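PDB 4MT4: CmeC, which forms a trimeric outer membrane channel and probably serves as the exit duct of a drug efflux system, as in other outer membrane factors. Local coordinates for residues 44-47 with 48-51. Numbering follows the deposited sequence.
Sequences ENLN and KVVD
Lys48 opens the second turn of helix 44-56 by giving its backbone N-H to Glu44 O, 3.1 Å from Lys48 N. This is the first of four successive i to i+4 bonds that tie 44-47 to 48-51. The Lys48 side chain runs back along the helix surface beside Glu44. It is extended until a bend at its last torsion (chi4 -57°), and Lys48 CE lies 4.3 Å from Glu44 CG. Lys48 NZ stays 5.0 Å from Glu44 OE1, too far for a salt bridge, though the opposite charges may still attract weakly. Within the first turn, Asn47 ND2 makes a weak, nearly straight hydrogen bond to Glu44 OE1.

Val49 N bonds to Asn45 O. Val49 CG1 sits between its own backbone N and carbonyl carbon (chi1 81°), which brings it 4.1 Å from Leu46 CD1. Val50 N then bonds to Leu46 O, and Val50 CG2 meets the same Leu46 methyl, CD1, at 4.2 Å. Leu46 CD1 thus makes apolar contact with one methyl of each valine.

Asp51 N makes the fourth bond, to Asn47 O at 3.2 Å, and the helix continues to residue 56. That carbonyl also accepts from a water, 2.8 Å from Asn47 O, which donates weakly to Asp51 OD1.

At the start of this short helix, Asp43 OD1 accepts from Asn45 ND2. Glu44, Lys48 and Asp51 are exposed. Leu46, Val49 and Val50 are buried against helix 129-195, and Val49 also meets helix 201-236. These long helices are consistent with the helical periplasmic barrel of outer membrane factors.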
loop_
_atom_site.group_PDB
_atom_site.type_symbol
_atom_site.label_atom_id
_atom_site.label_comp_id
_atom_site.label_asym_id
_atom_site.label_seq_id
_atom_site.Cartn_x
_atom_site.Cartn_y
_atom_site.Cartn_z
ATOM N N GLU B 44 30.972 13.148 -11.406
ATOM C CA GLU B 44 30.343 14.453 -11.563
ATOM C C GLU B 44 28.946 14.315 -12.160
ATOM O O GLU B 44 28.063 15.127 -11.883
ATOM C CB GLU B 44 31.205 15.371 -12.434
ATOM C CG GLU B 44 30.967 16.851 -12.176
ATOM C CD GLU B 44 31.286 17.245 -10.746
ATOM O OE1 GLU B 44 30.349 17.613 -10.005
ATOM O OE2 GLU B 44 32.473 17.188 -10.361
ATOM N N ASN B 45 28.749 13.281 -12.974
ATOM C CA ASN B 45 27.437 13.001 -13.546
ATOM C C ASN B 45 26.449 12.587 -12.461
ATOM O O ASN B 45 25.281 12.975 -12.485
ATOM C CB ASN B 45 27.532 11.907 -14.611
ATOM C CG ASN B 45 28.644 12.161 -15.611
ATOM O OD1 ASN B 45 28.479 12.924 -16.563
ATOM N ND2 ASN B 45 29.786 11.515 -15.402
ATOM N N LEU B 46 26.932 11.793 -11.511
ATOM C CA LEU B 46 26.117 11.356 -10.386
ATOM C C LEU B 46 25.741 12.538 -9.499
ATOM O O LEU B 46 24.616 12.626 -9.014
ATOM C CB LEU B 46 26.854 10.293 -9.566
ATOM C CG LEU B 46 26.164 9.793 -8.294
ATOM C CD1 LEU B 46 24.796 9.206 -8.612
ATOM C CD2 LEU B 46 27.034 8.775 -7.568
ATOM N N ASN B 47 26.688 13.449 -9.297
ATOM C CA ASN B 47 26.453 14.632 -8.476
ATOM C C ASN B 47 25.369 15.527 -9.064
ATOM O O ASN B 47 24.558 16.098 -8.334
ATOM C CB ASN B 47 27.748 15.426 -8.300
ATOM C CG ASN B 47 28.809 14.650 -7.544
ATOM O OD1 ASN B 47 28.502 13.704 -6.818
ATOM N ND2 ASN B 47 30.066 15.050 -7.703
ATOM N N LYS B 48 25.359 15.641 -10.388
ATOM C CA LYS B 48 24.376 16.468 -11.078
ATOM C C LYS B 48 22.972 15.884 -10.976
ATOM O O LYS B 48 22.000 16.619 -10.811
ATOM C CB LYS B 48 24.752 16.641 -12.549
ATOM C CG LYS B 48 26.007 17.460 -12.784
ATOM C CD LYS B 48 26.265 17.646 -14.268
ATOM C CE LYS B 48 27.616 18.291 -14.517
ATOM N NZ LYS B 48 27.739 19.606 -13.831
ATOM N N VAL B 49 22.866 14.562 -11.073
ATOM C CA VAL B 49 21.560 13.913 -11.066
ATOM C C VAL B 49 20.987 13.855 -9.649
ATOM O O VAL B 49 19.778 13.739 -9.466
ATOM C CB VAL B 49 21.627 12.488 -11.670
ATOM C CG1 VAL B 49 22.141 11.485 -10.653
ATOM C CG2 VAL B 49 20.262 12.067 -12.187
ATOM N N VAL B 50 21.856 13.955 -8.647
ATOM C CA VAL B 50 21.407 14.000 -7.260
ATOM C C VAL B 50 20.840 15.382 -6.947
ATOM O O VAL B 50 19.814 15.510 -6.275
ATOM C CB VAL B 50 22.551 13.664 -6.275
ATOM C CG1 VAL B 50 22.162 14.021 -4.849
ATOM C CG2 VAL B 50 22.922 12.193 -6.378
ATOM N N ASP B 51 21.511 16.414 -7.450
ATOM C CA ASP B 51 21.045 17.788 -7.290
ATOM C C ASP B 51 19.695 17.987 -7.968
ATOM O O ASP B 51 18.841 18.716 -7.465
ATOM C CB ASP B 51 22.063 18.779 -7.857
ATOM C CG ASP B 51 23.275 18.947 -6.960
ATOM O OD1 ASP B 51 23.207 18.533 -5.785
ATOM O OD2 ASP B 51 24.292 19.504 -7.427
HETATM O O HOH W 1 25.476 16.163 -5.716
#